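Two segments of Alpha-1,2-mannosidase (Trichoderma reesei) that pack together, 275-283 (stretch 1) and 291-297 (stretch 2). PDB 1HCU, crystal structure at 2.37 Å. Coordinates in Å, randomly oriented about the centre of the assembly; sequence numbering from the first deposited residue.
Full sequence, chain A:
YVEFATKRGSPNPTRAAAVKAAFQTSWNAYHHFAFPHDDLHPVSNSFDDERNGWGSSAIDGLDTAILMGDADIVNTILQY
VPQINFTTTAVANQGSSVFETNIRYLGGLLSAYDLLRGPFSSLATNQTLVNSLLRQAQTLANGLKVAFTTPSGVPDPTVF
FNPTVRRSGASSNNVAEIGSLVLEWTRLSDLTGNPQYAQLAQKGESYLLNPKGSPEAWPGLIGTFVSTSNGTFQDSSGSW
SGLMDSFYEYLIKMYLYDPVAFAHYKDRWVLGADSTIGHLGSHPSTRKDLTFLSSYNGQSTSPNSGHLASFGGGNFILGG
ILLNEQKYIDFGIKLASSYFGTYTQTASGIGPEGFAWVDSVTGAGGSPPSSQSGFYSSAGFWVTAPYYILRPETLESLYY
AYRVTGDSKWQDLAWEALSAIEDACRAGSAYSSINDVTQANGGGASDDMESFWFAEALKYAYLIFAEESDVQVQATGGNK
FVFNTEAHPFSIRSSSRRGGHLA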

ATOM      1  N   SER A 275      -2.690  21.541  -1.256  1.00 10.87           N
ATOM      2  CA  SER A 275      -2.180  21.968   0.036  1.00 11.54           C
ATOM      3  C   SER A 275      -0.843  21.320   0.409  1.00 10.80           C
ATOM      4  O   SER A 275      -0.009  21.973   1.026  1.00 12.61           O
ATOM      5  CB  SER A 275      -3.207  21.703   1.147  1.00  9.36           C
ATOM      6  OG  SER A 275      -4.249  22.648   1.100  1.00  7.31           O
ATOM      7  N   THR A 276      -0.618  20.057   0.055  1.00  9.82           N
ATOM      8  CA  THR A 276       0.662  19.456   0.424  1.00 11.46           C
ATOM      9  C   THR A 276       1.762  19.998  -0.481  1.00 11.64           C
ATOM     10  O   THR A 276       2.918  20.090  -0.079  1.00 12.83           O
ATOM     11  CB  THR A 276       0.638  17.902   0.371  1.00 11.37           C
ATOM     12  OG1 THR A 276       1.072  17.437  -0.910  1.00 17.44           O
ATOM     13  CG2 THR A 276      -0.753  17.392   0.658  1.00  8.74           C
ATOM     14  N   ILE A 277       1.391  20.383  -1.695  1.00 11.09           N
ATOM     15  CA  ILE A 277       2.350  20.936  -2.631  1.00 11.33           C
ATOM     16  C   ILE A 277       2.797  22.326  -2.194  1.00 12.30           C
ATOM     17  O   ILE A 277       3.978  22.659  -2.290  1.00 14.54           O
ATOM     18  CB  ILE A 277       1.759  21.022  -4.055  1.00 12.91           C
ATOM     19  CG1 ILE A 277       1.632  19.618  -4.646  1.00 13.73           C
ATOM     20  CG2 ILE A 277       2.658  21.876  -4.950  1.00 10.17           C
ATOM     21  CD1 ILE A 277       1.077  19.598  -6.052  1.00 15.76           C
ATOM     22  N   GLY A 278       1.863  23.134  -1.702  1.00 12.20           N
ATOM     23  CA  GLY A 278       2.218  24.476  -1.275  1.00 11.72           C
ATOM     24  C   GLY A 278       2.687  24.595   0.167  1.00 12.97           C
ATOM     25  O   GLY A 278       3.276  25.605   0.542  1.00 14.66           O
ATOM     26  N   HIS A 279       2.464  23.564   0.976  1.00 11.88           N
ATOM     27  CA  HIS A 279       2.837  23.643   2.387  1.00 10.81           C
ATOM     28  C   HIS A 279       3.642  22.476   2.971  1.00 10.16           C
ATOM     29  O   HIS A 279       4.387  22.663   3.923  1.00 10.36           O
ATOM     30  CB  HIS A 279       1.570  23.834   3.221  1.00 12.10           C
ATOM     31  CG  HIS A 279       0.705  24.967   2.760  1.00 14.37           C
ATOM     32  ND1 HIS A 279       1.069  26.290   2.899  1.00 15.95           N
ATOM     33  CD2 HIS A 279      -0.513  24.975   2.166  1.00 13.22           C
ATOM     34  CE1 HIS A 279       0.114  27.062   2.413  1.00 14.66           C
ATOM     35  NE2 HIS A 279      -0.857  26.288   1.961  1.00 13.77           N
ATOM     36  N   LEU A 280       3.489  21.279   2.411  1.00 10.13           N
ATOM     37  CA  LEU A 280       4.201  20.109   2.924  1.00 11.02           C
ATOM     38  C   LEU A 280       5.496  19.815   2.164  1.00 13.48           C
ATOM     39  O   LEU A 280       6.377  19.124   2.684  1.00 13.97           O
ATOM     40  CB  LEU A 280       3.290  18.873   2.896  1.00 10.72           C
ATOM     41  CG  LEU A 280       2.006  18.922   3.752  1.00 10.15           C
ATOM     42  CD1 LEU A 280       1.343  17.551   3.755  1.00 11.12           C
ATOM     43  CD2 LEU A 280       2.346  19.324   5.177  1.00 10.29           C
ATOM     44  N   GLY A 281       5.607  20.334   0.941  1.00 12.55           N
ATOM     45  CA  GLY A 281       6.811  20.120   0.159  1.00 13.73           C
ATOM     46  C   GLY A 281       7.967  20.726   0.933  1.00 14.56           C
ATOM     47  O   GLY A 281       7.917  21.899   1.305  1.00 15.21           O
ATOM     48  N   SER A 282       9.006  19.942   1.190  1.00 13.63           N
ATOM     49  CA  SER A 282      10.144  20.440   1.953  1.00 14.69           C
ATOM     50  C   SER A 282      11.469  20.078   1.275  1.00 15.64           C
ATOM     51  O   SER A 282      11.599  19.002   0.670  1.00 17.16           O
ATOM     52  CB  SER A 282      10.084  19.865   3.376  1.00 13.94           C
ATOM     53  OG  SER A 282      11.119  20.376   4.201  1.00 15.71           O
ATOM     54  N   HIS A 283      12.451  20.972   1.378  1.00 14.00           N
ATOM     55  CA  HIS A 283      13.754  20.737   0.753  1.00 13.44           C
ATOM     56  C   HIS A 283      14.881  20.676   1.775  1.00 11.95           C
ATOM     57  O   HIS A 283      15.025  21.576   2.593  1.00 11.29           O
ATOM     58  CB  HIS A 283      14.054  21.850  -0.267  1.00 12.77           C
ATOM     59  CG  HIS A 283      12.945  22.091  -1.241  1.00 12.54           C
ATOM     60  ND1 HIS A 283      12.551  21.151  -2.172  1.00 14.75           N
ATOM     61  CD2 HIS A 283      12.119  23.150  -1.405  1.00 13.48           C
ATOM     62  CE1 HIS A 283      11.528  21.621  -2.865  1.00 15.15           C
ATOM     63  NE2 HIS A 283      11.246  22.832  -2.420  1.00 16.34           N
TER
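Stretch 2 (291-297) TFLSSYN

Stretch 1 leaves a helix and becomes a short strand, and stretch 2 runs antiparallel to that strand. Residues 276-280 make a wider, pi-type turn: besides the Leu280 N to Thr276 O bond of 2.8 Å, Gly281 N makes a weak bond to the same Thr276 O at 2.9 Å. Gly281 (phi/psi -61/126) and Ser282 (-133/145) then carry the chain into extended geometry. Phe292 (-121/167) and Leu293 (-102/124) are extended as well.

The register follows from the CA pairs: Leu280 CA to Ser294 CA 5.2 Å, Gly281 CA to Leu293 CA 5.1 Å, Ser282 CA to Phe292 CA 5.3 Å and His283 CA to Thr291 CA 4.9 Å. Numbers rise on one side as they fall on the other, which fixes the direction. Ser282 and Phe292 form the hydrogen-bonded pair, with Ser282 N to Phe292 O at 2.8 Å and Phe292 N to Ser282 O at 2.9 Å; Gly281 and Leu293 form the adjoining non-hydrogen-bonded pair. A third bond, from Ser294 N to Leu280 O at 3.0 Å and 170° at the hydrogen, extends the ladder back to the wide turn. Beyond the bridges, Thr291 CA lies 3.4 Å from Ser282 O, a CA-H...O contact.

Side chains alternate across this small sheet. Ser282 and Phe292 point to one face, Leu293 to the other. On the Leu293 face Gly281 has no side chain; Leu293, m at chi1 and t at chi2, has its CD2 4.5 Å from Gly281 CA. The same Leu293 CD2 comes no nearer than 4.5 Å to Thr276 OG1, a loose contact with the helix. Thr276 points toward stretch 2, with chi1 between wells at 92°.

Leu280 has the largest covered area, 101 Å² of the residue. Its CA-to-CB bond points sideways, but the m,t rotamer carries the end of the chain nearer, placing Leu280 CD2 3.6 Å from Tyr296 CD2. Tyr296 points toward stretch 1; its p chi1 of 65° and chi2 of 84° set the ring obliquely to that methyl, an apolar contact beyond the backbone ladder.

Ser294 is m (chi1 -68°), which puts its OG 3.2 Å from Ser282 CB. Ser282 itself is t, and its OG is hydrogen-bonded elsewhere in the structure. At the far end, His283 starts sideways, yet chi1 of -51° and chi2 of -66° bring its ring nearer, with Thr291 OG1 at the ring edge, near its plane. Together the stretches bury 449 Å², summed over both sides.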

ATOM      1  N   THR A 291      13.131  16.930  -2.774  1.00 14.13           N
ATOM      2  CA  THR A 291      11.856  17.316  -2.215  1.00 14.28           C
ATOM      3  C   THR A 291      11.210  16.154  -1.469  1.00 15.02           C
ATOM      4  O   THR A 291      10.949  15.105  -2.059  1.00 15.06           O
ATOM      5  CB  THR A 291      10.884  17.786  -3.306  1.00 14.65           C
ATOM      6  OG1 THR A 291      11.418  18.945  -3.962  1.00 17.77           O
ATOM      7  CG2 THR A 291       9.536  18.138  -2.684  1.00 12.07           C
ATOM      8  N   PHE A 292      10.952  16.352  -0.176  1.00 14.41           N
ATOM      9  CA  PHE A 292      10.303  15.342   0.665  1.00 14.63           C
ATOM     10  C   PHE A 292       9.011  15.926   1.239  1.00 14.58           C
ATOM     11  O   PHE A 292       8.784  17.134   1.177  1.00 13.90           O
ATOM     12  CB  PHE A 292      11.203  14.923   1.842  1.00 10.98           C
ATOM     13  CG  PHE A 292      12.495  14.276   1.426  1.00 12.23           C
ATOM     14  CD1 PHE A 292      12.496  13.143   0.611  1.00 12.03           C
ATOM     15  CD2 PHE A 292      13.716  14.812   1.829  1.00 11.14           C
ATOM     16  CE1 PHE A 292      13.694  12.559   0.205  1.00 13.15           C
ATOM     17  CE2 PHE A 292      14.923  14.232   1.427  1.00  9.46           C
ATOM     18  CZ  PHE A 292      14.912  13.109   0.615  1.00 10.80           C
ATOM     19  N   LEU A 293       8.170  15.066   1.805  1.00 15.00           N
ATOM     20  CA  LEU A 293       6.920  15.520   2.405  1.00 14.70           C
ATOM     21  C   LEU A 293       7.066  15.569   3.928  1.00 16.24           C
ATOM     22  O   LEU A 293       7.435  14.567   4.562  1.00 16.30           O
ATOM     23  CB  LEU A 293       5.758  14.589   2.016  1.00 12.27           C
ATOM     24  CG  LEU A 293       5.382  14.538   0.524  1.00 12.16           C
ATOM     25  CD1 LEU A 293       4.079  13.752   0.309  1.00  7.82           C
ATOM     26  CD2 LEU A 293       5.218  15.954   0.013  1.00  9.12           C
ATOM     27  N   SER A 294       6.800  16.739   4.509  1.00 14.57           N
ATOM     28  CA  SER A 294       6.875  16.910   5.958  1.00 14.27           C
ATOM     29  C   SER A 294       5.533  16.501   6.549  1.00 13.38           C
ATOM     30  O   SER A 294       4.542  16.395   5.823  1.00 10.72           O
ATOM     31  CB  SER A 294       7.131  18.377   6.335  1.00 15.04           C
ATOM     32  OG  SER A 294       8.424  18.816   5.953  1.00 20.98           O
ATOM     33  N   SER A 295       5.514  16.265   7.859  1.00 11.19           N
ATOM     34  CA  SER A 295       4.289  15.920   8.564  1.00 12.46           C
ATOM     35  C   SER A 295       3.799  17.262   9.078  1.00 12.59           C
ATOM     36  O   SER A 295       4.529  18.256   9.001  1.00 12.37           O
ATOM     37  CB  SER A 295       4.579  14.995   9.743  1.00 13.27           C
ATOM     38  OG  SER A 295       5.399  15.649  10.692  1.00 14.81           O
ATOM     39  N   TYR A 296       2.585  17.309   9.617  1.00 11.99           N
ATOM     40  CA  TYR A 296       2.056  18.577  10.096  1.00  9.22           C
ATOM     41  C   TYR A 296       1.163  18.473  11.311  1.00 10.07           C
ATOM     42  O   TYR A 296       0.628  17.414  11.628  1.00 10.37           O
ATOM     43  CB  TYR A 296       1.288  19.280   8.967  1.00  6.85           C
ATOM     44  CG  TYR A 296       0.052  18.534   8.508  1.00  7.61           C
ATOM     45  CD1 TYR A 296      -1.170  18.679   9.179  1.00  5.85           C
ATOM     46  CD2 TYR A 296       0.108  17.648   7.428  1.00  5.65           C
ATOM     47  CE1 TYR A 296      -2.309  17.949   8.782  1.00  4.42           C
ATOM     48  CE2 TYR A 296      -1.019  16.921   7.029  1.00  8.07           C
ATOM     49  CZ  TYR A 296      -2.222  17.077   7.713  1.00  6.64           C
ATOM     50  OH  TYR A 296      -3.318  16.349   7.331  1.00  8.72           O
ATOM     51  N   ASN A 297       1.015  19.604  11.984  1.00 10.91           N
ATOM     52  CA  ASN A 297       0.176  19.729  13.156  1.00 12.65           C
ATOM     53  C   ASN A 297      -0.122  21.215  13.203  1.00 13.09           C
ATOM     54  O   ASN A 297       0.718  22.022  13.606  1.00 12.43           O
ATOM     55  CB  ASN A 297       0.923  19.271  14.410  1.00 13.50           C
ATOM     56  CG  ASN A 297       0.006  19.141  15.614  1.00 16.34           C
ATOM     57  OD1 ASN A 297       0.359  18.528  16.615  1.00 18.86           O
ATOM     58  ND2 ASN A 297      -1.179  19.722  15.519  1.00 16.51           N
TER